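Local structure of putative D-lactate dehydrogenase (Chlamydomonas reinhardtii, 4ZGS) at the interface of chains A and B. The protein reduces pyruvate to D-lactate in the fermentation of the algal chloroplast, probably with NADH as the hydride donor. Residues are numbered along the deposited sequence; one frame, centred on the assembly and turned at random. Chains: chain A/B, Putative D-lactate dehydrogenase.

Contact 1: the interface of chains A and B. Residues chain A 45, 85, 302, 334-336, 338-339; chain B 157, 161, 167-168, 171-172.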
loop_
_atom_site.group_PDB
_atom_site.type_symbol
_atom_site.label_atom_id
_atom_site.label_comp_id
_atom_site.label_asym_id
_atom_site.label_seq_id
_atom_site.Cartn_x
_atom_site.Cartn_y
_atom_site.Cartn_z
ATOM N N TYR A 45 -21.264 7.364 4.065
ATOM C CA TYR A 45 -21.205 7.998 5.378
ATOM C C TYR A 45 -22.470 8.831 5.647
ATOM O O TYR A 45 -22.919 8.942 6.793
ATOM C CB TYR A 45 -19.929 8.853 5.519
ATOM C CG TYR A 45 -19.996 10.280 4.975
ATOM C CD1 TYR A 45 -20.329 11.350 5.814
ATOM C CD2 TYR A 45 -19.720 10.562 3.621
ATOM C CE1 TYR A 45 -20.375 12.664 5.335
ATOM C CE2 TYR A 45 -19.771 11.875 3.124
ATOM C CZ TYR A 45 -20.095 12.923 3.993
ATOM O OH TYR A 45 -20.146 14.226 3.538
ATOM N N PHE A 85 -24.201 19.295 -0.168
ATOM C CA PHE A 85 -22.932 19.287 0.522
ATOM C C PHE A 85 -21.998 20.156 -0.300
ATOM O O PHE A 85 -22.403 20.692 -1.341
ATOM C CB PHE A 85 -22.419 17.857 0.706
ATOM C CG PHE A 85 -21.223 17.738 1.609
ATOM C CD1 PHE A 85 -21.207 18.343 2.866
ATOM C CD2 PHE A 85 -20.117 16.986 1.208
ATOM C CE1 PHE A 85 -20.099 18.232 3.701
ATOM C CE2 PHE A 85 -19.013 16.858 2.032
ATOM C CZ PHE A 85 -19.003 17.484 3.292
ATOM N N PHE A 302 -13.041 14.746 -2.107
ATOM C CA PHE A 302 -14.327 14.060 -2.001
ATOM C C PHE A 302 -14.670 13.216 -3.230
ATOM O O PHE A 302 -15.813 12.807 -3.418
ATOM C CB PHE A 302 -15.450 15.069 -1.795
ATOM C CG PHE A 302 -15.169 16.126 -0.766
ATOM C CD1 PHE A 302 -15.147 15.813 0.584
ATOM C CD2 PHE A 302 -14.986 17.447 -1.152
ATOM C CE1 PHE A 302 -14.918 16.793 1.528
ATOM C CE2 PHE A 302 -14.769 18.436 -0.213
ATOM C CZ PHE A 302 -14.734 18.113 1.131
ATOM N N PRO A 334 -7.833 13.426 3.534
ATOM C CA PRO A 334 -8.741 13.993 2.536
ATOM C C PRO A 334 -9.892 14.788 3.179
ATOM O O PRO A 334 -11.039 14.347 3.142
ATOM C CB PRO A 334 -9.240 12.749 1.792
ATOM C CG PRO A 334 -9.275 11.696 2.863
ATOM C CD PRO A 334 -8.139 12.015 3.828
ATOM N N HIS A 335 -9.572 15.939 3.774
ATOM C CA HIS A 335 -10.569 16.809 4.413
ATOM C C HIS A 335 -11.445 16.050 5.420
ATOM O O HIS A 335 -12.671 16.098 5.374
ATOM C CB HIS A 335 -11.444 17.466 3.340
ATOM C CG HIS A 335 -11.986 18.803 3.745
ATOM N ND1 HIS A 335 -11.676 19.969 3.078
ATOM C CD2 HIS A 335 -12.810 19.161 4.759
ATOM C CE1 HIS A 335 -12.290 20.985 3.657
ATOM N NE2 HIS A 335 -12.985 20.521 4.679
ATOM N N THR A 336 -10.819 15.260 6.271
ATOM C CA THR A 336 -11.562 14.502 7.265
ATOM C C THR A 336 -11.531 15.080 8.695
ATOM O O THR A 336 -12.052 14.449 9.606
ATOM C CB THR A 336 -11.055 13.058 7.310
ATOM O OG1 THR A 336 -9.669 13.058 7.695
ATOM C CG2 THR A 336 -11.177 12.423 5.941
ATOM N N PHE A 338 -13.174 17.306 10.186
ATOM C CA PHE A 338 -14.511 17.497 10.750
ATOM C C PHE A 338 -15.226 16.176 10.820
ATOM O O PHE A 338 -16.320 16.084 11.353
ATOM C CB PHE A 338 -15.383 18.427 9.913
ATOM C CG PHE A 338 -16.038 17.718 8.729
ATOM C CD1 PHE A 338 -15.263 17.231 7.674
ATOM C CD2 PHE A 338 -17.404 17.468 8.706
ATOM C CE1 PHE A 338 -15.867 16.556 6.582
ATOM C CE2 PHE A 338 -18.005 16.790 7.629
ATOM C CZ PHE A 338 -17.235 16.338 6.568
ATOM N N LEU A 339 -14.646 15.146 10.242
ATOM C CA LEU A 339 -15.471 13.980 10.015
ATOM C C LEU A 339 -15.377 13.002 11.178
ATOM O O LEU A 339 -14.525 12.117 11.222
ATOM C CB LEU A 339 -15.068 13.301 8.707
ATOM C CG LEU A 339 -15.934 12.183 8.173
ATOM C CD1 LEU A 339 -17.248 12.719 7.556
ATOM C CD2 LEU A 339 -15.066 11.382 7.152
ATOM N N ALA B 157 -6.509 6.455 5.654
ATOM C CA ALA B 157 -6.603 7.701 4.900
ATOM C C ALA B 157 -5.345 7.924 4.066
ATOM O O ALA B 157 -5.419 8.391 2.939
ATOM C CB ALA B 157 -6.866 8.887 5.832
ATOM N N VAL B 161 -5.384 8.063 -0.074
ATOM C CA VAL B 161 -4.895 9.307 -0.644
ATOM C C VAL B 161 -3.659 9.067 -1.517
ATOM O O VAL B 161 -3.500 9.711 -2.563
ATOM C CB VAL B 161 -4.569 10.306 0.462
ATOM C CG1 VAL B 161 -3.915 11.574 -0.115
ATOM C CG2 VAL B 161 -5.849 10.645 1.201
ATOM N N SER B 167 -12.160 10.142 -1.408
ATOM C CA SER B 167 -13.538 10.102 -0.889
ATOM C C SER B 167 -13.578 9.963 0.647
ATOM O O SER B 167 -12.590 9.516 1.273
ATOM C CB SER B 167 -14.316 8.976 -1.557
ATOM O OG SER B 167 -13.882 7.726 -1.049
ATOM N N LEU B 168 -14.699 10.368 1.255
ATOM C CA LEU B 168 -14.822 10.417 2.733
ATOM C C LEU B 168 -15.225 9.112 3.424
ATOM O O LEU B 168 -14.753 8.844 4.533
ATOM C CB LEU B 168 -15.788 11.511 3.145
ATOM C CG LEU B 168 -15.305 12.909 2.750
ATOM C CD1 LEU B 168 -16.250 13.996 3.262
ATOM C CD2 LEU B 168 -13.907 13.118 3.317
ATOM N N LEU B 171 -13.851 6.666 6.396
ATOM C CA LEU B 171 -12.895 7.336 7.259
ATOM C C LEU B 171 -13.526 8.058 8.503
ATOM O O LEU B 171 -12.858 8.826 9.170
ATOM C CB LEU B 171 -12.093 8.345 6.426
ATOM C CG LEU B 171 -11.392 7.770 5.187
ATOM C CD1 LEU B 171 -10.531 8.853 4.528
ATOM C CD2 LEU B 171 -10.610 6.528 5.538
ATOM N N VAL B 172 -14.821 7.903 8.758
ATOM C CA VAL B 172 -15.404 8.660 9.856
ATOM C C VAL B 172 -14.844 8.292 11.233
ATOM O O VAL B 172 -14.937 7.159 11.698
ATOM C CB VAL B 172 -16.936 8.524 9.913
ATOM C CG1 VAL B 172 -17.475 9.241 11.145
ATOM C CG2 VAL B 172 -17.564 9.090 8.643
#
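In this D-isomer-specific 2-hydroxyacid dehydrogenase, chain B lodges B:Leu168, on the loop after helix 154-163, beside the chain A segment that carries A:His335, the family's catalytic histidine. The patch is apolar: it hides 370 Å² in all, 135 Å² of it on B:Leu168, and no nitrogen or oxygen lies close enough to one across the interface to bond.

Aromatic contacts run along that leucine from CB to the methyl CD1. With CG anti to the carbonyl carbon (chi1 -63°) and an extended end (chi2 -176°), B:Leu168 runs alongside A:Phe302, its CG in the plane of the ring at the edge. The methyl CD1 of B:Leu168 comes 3.4 Å from CD1 of A:Phe302. A:Tyr45 lies along the leucine, pointing the same way, with its phenol OH 3.9 Å from CD1 of B:Leu168. The same OH sits over one face of A:Phe85, near the rim, so rings within chain A help to frame the leucine.

Aliphatic contacts fill the rest. B:Leu171 meets A:Pro334 tip to tip, CD1 to ring carbon CG at 3.5 Å. B:Val161 crosses that proline obliquely, its CG2 3.7 Å from CD of A:Pro334. The methyl CG2 of A:Thr336 passes B:Leu168 in the opposite direction, 3.8 Å from its CD2. Farther along, CG of A:Leu339 touches CG2 of B:Val172 at 3.5 Å.

Contact 2: the interface of chains A and B. Residues chain A 146, 149, 154-155, 158-159, 330-333; chain B 154-155, 157-158.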
loop_
_atom_site.group_PDB
_atom_site.type_symbol
_atom_site.label_atom_id
_atom_site.label_comp_id
_atom_site.label_asym_id
_atom_site.label_seq_id
_atom_site.Cartn_x
_atom_site.Cartn_y
_atom_site.Cartn_z
ATOM N N LEU A 146 -2.471 14.259 13.464
ATOM C CA LEU A 146 -1.450 14.349 12.451
ATOM C C LEU A 146 -0.114 14.493 13.121
ATOM O O LEU A 146 0.887 13.931 12.678
ATOM C CB LEU A 146 -1.708 15.528 11.502
ATOM C CG LEU A 146 -2.979 15.441 10.647
ATOM C CD1 LEU A 146 -3.043 16.588 9.650
ATOM C CD2 LEU A 146 -3.105 14.110 9.956
ATOM N N ALA A 149 1.083 11.112 14.508
ATOM C CA ALA A 149 1.366 10.145 13.478
ATOM C C ALA A 149 2.726 10.468 12.858
ATOM O O ALA A 149 3.564 9.589 12.723
ATOM C CB ALA A 149 0.233 10.129 12.403
ATOM N N LEU A 154 3.896 6.731 12.091
ATOM C CA LEU A 154 2.882 5.679 12.096
ATOM C C LEU A 154 2.496 5.171 10.688
ATOM O O LEU A 154 2.247 3.972 10.533
ATOM C CB LEU A 154 1.612 6.141 12.833
ATOM C CG LEU A 154 1.745 6.456 14.328
ATOM C CD1 LEU A 154 0.333 6.639 14.959
ATOM C CD2 LEU A 154 2.515 5.395 15.060
ATOM N N THR A 155 2.430 6.027 9.661
ATOM C CA THR A 155 2.024 5.489 8.347
ATOM C C THR A 155 3.117 4.575 7.754
ATOM O O THR A 155 2.830 3.440 7.377
ATOM C CB THR A 155 1.650 6.600 7.324
ATOM O OG1 THR A 155 2.791 7.407 6.994
ATOM C CG2 THR A 155 0.488 7.485 7.874
ATOM N N TYR A 158 3.059 1.203 9.801
ATOM C CA TYR A 158 1.924 0.361 9.484
ATOM C C TYR A 158 2.199 -0.419 8.197
ATOM O O TYR A 158 1.964 -1.631 8.144
ATOM C CB TYR A 158 0.651 1.205 9.373
ATOM C CG TYR A 158 -0.560 0.417 8.957
ATOM C CD1 TYR A 158 -1.155 -0.498 9.830
ATOM C CD2 TYR A 158 -1.114 0.580 7.698
ATOM C CE1 TYR A 158 -2.257 -1.246 9.447
ATOM C CE2 TYR A 158 -2.225 -0.149 7.322
ATOM C CZ TYR A 158 -2.782 -1.062 8.198
ATOM O OH TYR A 158 -3.881 -1.783 7.807
ATOM N N ILE A 159 2.702 0.267 7.173
ATOM C CA ILE A 159 2.899 -0.350 5.849
ATOM C C ILE A 159 3.963 -1.446 5.830
ATOM O O ILE A 159 3.772 -2.533 5.258
ATOM C CB ILE A 159 3.271 0.700 4.790
ATOM C CG1 ILE A 159 2.058 1.607 4.526
ATOM C CG2 ILE A 159 3.733 0.002 3.493
ATOM C CD1 ILE A 159 2.358 2.859 3.730
ATOM N N VAL A 330 5.757 13.792 4.743
ATOM C CA VAL A 330 4.452 14.417 4.512
ATOM C C VAL A 330 3.290 13.437 4.730
ATOM O O VAL A 330 3.382 12.266 4.370
ATOM C CB VAL A 330 4.339 14.958 3.131
ATOM C CG1 VAL A 330 2.878 15.162 2.778
ATOM C CG2 VAL A 330 5.173 16.233 2.985
ATOM N N LEU A 331 2.234 13.907 5.388
ATOM C CA LEU A 331 1.041 13.102 5.611
ATOM C C LEU A 331 -0.177 13.945 5.293
ATOM O O LEU A 331 -0.265 15.095 5.723
ATOM C CB LEU A 331 0.975 12.541 7.020
ATOM C CG LEU A 331 -0.390 12.008 7.488
ATOM C CD1 LEU A 331 -1.130 11.243 6.449
ATOM C CD2 LEU A 331 -0.153 11.104 8.690
ATOM N N VAL A 332 -1.042 13.406 4.430
ATOM C CA VAL A 332 -2.221 14.112 3.942
ATOM C C VAL A 332 -3.485 13.296 4.133
ATOM O O VAL A 332 -3.566 12.167 3.641
ATOM C CB VAL A 332 -2.075 14.432 2.467
ATOM C CG1 VAL A 332 -3.368 14.972 1.900
ATOM C CG2 VAL A 332 -0.961 15.424 2.286
ATOM N N THR A 333 -4.490 13.904 4.770
ATOM C CA THR A 333 -5.836 13.313 4.894
ATOM C C THR A 333 -6.771 14.089 3.987
ATOM O O THR A 333 -6.536 15.262 3.685
ATOM C CB THR A 333 -6.410 13.381 6.340
ATOM O OG1 THR A 333 -6.272 14.719 6.833
ATOM C CG2 THR A 333 -5.714 12.389 7.302
ATOM N N LEU B 154 -6.102 7.076 10.394
ATOM C CA LEU B 154 -5.021 7.722 9.666
ATOM C C LEU B 154 -4.318 6.813 8.655
ATOM O O LEU B 154 -3.994 7.285 7.560
ATOM C CB LEU B 154 -3.994 8.297 10.635
ATOM C CG LEU B 154 -4.613 9.418 11.467
ATOM C CD1 LEU B 154 -3.569 10.165 12.350
ATOM C CD2 LEU B 154 -5.278 10.356 10.497
ATOM N N THR B 155 -4.128 5.532 8.985
ATOM C CA THR B 155 -3.415 4.655 8.078
ATOM C C THR B 155 -4.242 4.437 6.788
ATOM O O THR B 155 -3.716 4.643 5.678
ATOM C CB THR B 155 -3.051 3.295 8.742
ATOM O OG1 THR B 155 -4.235 2.596 9.134
ATOM C CG2 THR B 155 -2.154 3.491 9.965
ATOM N N ALA B 157 -6.509 6.455 5.654
ATOM C CA ALA B 157 -6.603 7.701 4.900
ATOM C C ALA B 157 -5.345 7.924 4.066
ATOM O O ALA B 157 -5.419 8.391 2.939
ATOM C CB ALA B 157 -6.866 8.887 5.832
ATOM N N TYR B 158 -4.194 7.644 4.660
ATOM C CA TYR B 158 -2.916 7.844 4.016
ATOM C C TYR B 158 -2.791 7.055 2.733
ATOM O O TYR B 158 -2.380 7.592 1.704
ATOM C CB TYR B 158 -1.782 7.448 4.951
ATOM C CG TYR B 158 -0.414 7.497 4.304
ATOM C CD1 TYR B 158 0.192 8.710 3.994
ATOM C CD2 TYR B 158 0.279 6.326 4.014
ATOM C CE1 TYR B 158 1.470 8.759 3.387
ATOM C CE2 TYR B 158 1.547 6.362 3.418
ATOM C CZ TYR B 158 2.140 7.580 3.105
ATOM O OH TYR B 158 3.408 7.609 2.518
#
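Helix 154-163 keeps regular helical torsions in both chains (phi -67°, psi -49° at B:Thr155), while strand 330-332 of chain A is extended, and B:Tyr158 stands between the chain A copies of these two elements.

The two helices exchange a reciprocal pair: the threonine of each lies over one face of the tyrosine of the other, crossing at about a right angle. CB of B:Thr155 forms a CH-pi contact with A:Tyr158, 3.9 Å from the ring centroid and offset toward the rim; its nearest ring atom is CD2 of A:Tyr158, at 3.5 Å. In the twin, CB of A:Thr155 is 3.6 Å from CD2 of B:Tyr158, and the hydroxyl OG1 lies over the centre of the ring, without bonding to it. CG anti to the backbone N (chi1 174° in B:Tyr158) carries each ring out toward the partner helix, so that its face meets the threonine.

B:Tyr158 is gripped from further directions. CD1 of A:Ile159 meets its edge in the ring plane, 3.6 Å from CE2 of B:Tyr158. A:Leu331 crosses obliquely beside the ring, CD1 to CD1 of B:Tyr158 at 3.8 Å. B:Leu154 splits its branches: CD1 is 3.8 Å from CB of A:Ala149, whereas CD2 is 3.8 Å from CG2 of A:Thr333.

The patch thus brings helix 154-163 of chain B against helices 136-151 and 154-163 and strand 330-332 of chain A, around the two-fold axis.

Contact 3: the interface of chains A and B. Residues chain A 138, 141-142, 336-337, 339-342; chain B 152, 172-175.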
loop_
_atom_site.group_PDB
_atom_site.type_symbol
_atom_site.label_atom_id
_atom_site.label_comp_id
_atom_site.label_asym_id
_atom_site.label_seq_id
_atom_site.Cartn_x
_atom_site.Cartn_y
_atom_site.Cartn_z
ATOM N N SER A 138 -13.393 18.083 17.303
ATOM C CA SER A 138 -13.124 17.136 16.210
ATOM C C SER A 138 -11.947 17.582 15.380
ATOM O O SER A 138 -11.030 16.797 15.136
ATOM C CB SER A 138 -14.337 16.951 15.311
ATOM O OG SER A 138 -15.294 16.102 15.913
ATOM N N GLU A 141 -8.616 17.919 17.499
ATOM C CA GLU A 141 -8.048 16.608 17.735
ATOM C C GLU A 141 -7.454 16.020 16.419
ATOM O O GLU A 141 -6.614 15.143 16.467
ATOM C CB GLU A 141 -9.099 15.669 18.318
ATOM C CG GLU A 141 -9.548 16.089 19.719
ATOM C CD GLU A 141 -10.590 15.178 20.341
ATOM O OE1 GLU A 141 -10.982 14.171 19.715
ATOM O OE2 GLU A 141 -11.005 15.469 21.481
ATOM N N HIS A 142 -7.898 16.481 15.249
ATOM C CA HIS A 142 -7.363 15.895 14.038
ATOM C C HIS A 142 -5.948 16.381 13.742
ATOM O O HIS A 142 -5.075 15.595 13.380
ATOM C CB HIS A 142 -8.273 16.172 12.850
ATOM C CG HIS A 142 -7.913 15.383 11.639
ATOM N ND1 HIS A 142 -8.244 14.050 11.513
ATOM C CD2 HIS A 142 -7.303 15.735 10.481
ATOM C CE1 HIS A 142 -7.820 13.607 10.345
ATOM N NE2 HIS A 142 -7.238 14.607 9.707
ATOM N N THR A 336 -10.819 15.260 6.271
ATOM C CA THR A 336 -11.562 14.502 7.265
ATOM C C THR A 336 -11.531 15.080 8.695
ATOM O O THR A 336 -12.052 14.449 9.606
ATOM C CB THR A 336 -11.055 13.058 7.310
ATOM O OG1 THR A 336 -9.669 13.058 7.695
ATOM C CG2 THR A 336 -11.177 12.423 5.941
ATOM N N ALA A 337 -10.882 16.226 8.899
ATOM C CA ALA A 337 -10.762 16.767 10.247
ATOM C C ALA A 337 -12.125 16.972 10.944
ATOM O O ALA A 337 -12.188 16.849 12.160
ATOM C CB ALA A 337 -9.980 18.087 10.242
ATOM N N LEU A 339 -14.646 15.146 10.242
ATOM C CA LEU A 339 -15.471 13.980 10.015
ATOM C C LEU A 339 -15.377 13.002 11.178
ATOM O O LEU A 339 -14.525 12.117 11.222
ATOM C CB LEU A 339 -15.068 13.301 8.707
ATOM C CG LEU A 339 -15.934 12.183 8.173
ATOM C CD1 LEU A 339 -17.248 12.719 7.556
ATOM C CD2 LEU A 339 -15.066 11.382 7.152
ATOM N N THR A 340 -16.405 13.070 12.007
ATOM C CA THR A 340 -16.450 12.435 13.300
ATOM C C THR A 340 -17.883 12.055 13.582
ATOM O O THR A 340 -18.765 12.724 13.105
ATOM C CB THR A 340 -15.884 13.408 14.348
ATOM O OG1 THR A 340 -14.483 13.115 14.535
ATOM C CG2 THR A 340 -16.628 13.322 15.658
ATOM N N GLU A 341 -18.121 10.974 14.317
ATOM C CA GLU A 341 -19.465 10.678 14.795
ATOM C C GLU A 341 -20.100 11.939 15.415
ATOM O O GLU A 341 -21.199 12.339 15.034
ATOM C CB GLU A 341 -19.461 9.566 15.849
ATOM C CG GLU A 341 -19.470 8.155 15.330
ATOM C CD GLU A 341 -19.604 7.142 16.450
ATOM O OE1 GLU A 341 -20.121 7.514 17.522
ATOM O OE2 GLU A 341 -19.226 5.968 16.258
ATOM N N GLU A 342 -19.421 12.515 16.404
ATOM C CA GLU A 342 -19.938 13.683 17.147
ATOM C C GLU A 342 -20.227 14.898 16.250
ATOM O O GLU A 342 -21.242 15.567 16.439
ATOM C CB GLU A 342 -18.989 14.095 18.293
ATOM C CG GLU A 342 -18.839 13.043 19.423
ATOM C CD GLU A 342 -17.797 11.929 19.121
ATOM O OE1 GLU A 342 -17.222 11.938 18.023
ATOM O OE2 GLU A 342 -17.544 11.056 19.987
ATOM N N ARG B 152 -8.943 8.296 14.154
ATOM C CA ARG B 152 -9.113 9.074 12.937
ATOM C C ARG B 152 -8.765 8.257 11.670
ATOM O O ARG B 152 -8.584 8.825 10.601
ATOM C CB ARG B 152 -8.345 10.392 13.044
ATOM C CG ARG B 152 -8.700 11.222 14.378
ATOM C CD ARG B 152 -10.212 11.413 14.624
ATOM N NE ARG B 152 -10.659 12.355 13.621
ATOM C CZ ARG B 152 -10.842 13.645 13.803
ATOM N NH1 ARG B 152 -10.695 14.205 15.013
ATOM N NH2 ARG B 152 -11.211 14.373 12.759
ATOM N N VAL B 172 -14.821 7.903 8.758
ATOM C CA VAL B 172 -15.404 8.660 9.856
ATOM C C VAL B 172 -14.844 8.292 11.233
ATOM O O VAL B 172 -14.937 7.159 11.698
ATOM C CB VAL B 172 -16.936 8.524 9.913
ATOM C CG1 VAL B 172 -17.475 9.241 11.145
ATOM C CG2 VAL B 172 -17.564 9.090 8.643
ATOM N N GLY B 173 -14.340 9.295 11.928
ATOM C CA GLY B 173 -13.698 9.023 13.189
ATOM C C GLY B 173 -14.520 9.272 14.437
ATOM O O GLY B 173 -15.772 9.274 14.430
ATOM N N VAL B 174 -13.779 9.490 15.515
ATOM C CA VAL B 174 -14.318 9.669 16.865
ATOM C C VAL B 174 -13.554 10.711 17.665
ATOM O O VAL B 174 -12.314 10.853 17.565
ATOM C CB VAL B 174 -14.327 8.317 17.610
ATOM C CG1 VAL B 174 -13.768 8.415 18.994
ATOM C CG2 VAL B 174 -15.712 7.697 17.561
ATOM N N GLU B 175 -14.306 11.456 18.462
ATOM C CA GLU B 175 -13.719 12.444 19.365
ATOM C C GLU B 175 -13.123 11.747 20.565
ATOM O O GLU B 175 -13.636 10.714 20.995
ATOM C CB GLU B 175 -14.766 13.467 19.818
ATOM C CG GLU B 175 -14.964 14.574 18.814
ATOM C CD GLU B 175 -15.882 15.662 19.309
ATOM O OE1 GLU B 175 -16.258 15.606 20.507
ATOM O OE2 GLU B 175 -16.241 16.547 18.483
#
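The loop 172-175 of chain B bridges in parallel to the stretch of chain A that enters helix 341-359, and B:Arg152 reaches the start of helix 136-151. Two backbone bonds make the bridge, each donor above the carbonyl plane: the amide N of B:Gly173 gives to O of A:Leu339 (2.9 Å), the firmer of the two, and N of A:Glu341, a poorly ordered residue, gives to O of B:Gly173 (2.9 Å).

Bent at chi2 and chi3, B:Arg152 turns its guanidinium edge to chain A carbonyls. NH1 bonds almost straight (173° at H) to O of A:Ser138 at 2.6 Å, on a lone pair. NH2 serves O of A:Ala337 at 2.7 Å, from above its carbonyl plane, and O of A:Thr336 at 3.3 Å, on a lone pair. OG1 of A:Thr340 lies over the centre of one face; ND1 of A:His142 lies over the rim of the other, its ring tilted 44°. With the in-plane carbonyl bonds, they should fix the guanidinium's rotation.

B:Glu175 accepts from OG of A:Ser138 through the anti lone pair of OE2 (2.8 Å), while its amide N donates to OE1 of A:Glu342 (3.0 Å). The carboxylates of B:Glu175 and A:Glu342 stack 8° from parallel, so each may raise the other's proton affinity. This polar seam probably helps to set the chains' register and steady the segment following the catalytic histidine.

Contacts 1 and 3 are close neighbours, about 9 Å apart between the centres of their C-alpha atoms, and share A:Thr336, A:Leu339 and B:Val172; contact 2 lies about 14 Å from contact 1 and 15 Å from contact 3. Contacts 1 and 2 meet at B:Ala157, on helix 154-163. Two apolar patches and one hydrogen-bonded seam therefore form a continuous strip, repeated with the chains exchanged by the two-fold symmetry. Such a strip is consistent with a dimer within the four-copy deposited assembly, though the structure alone does not show that it forms in solution; pairing could support the segment around the catalytic histidine.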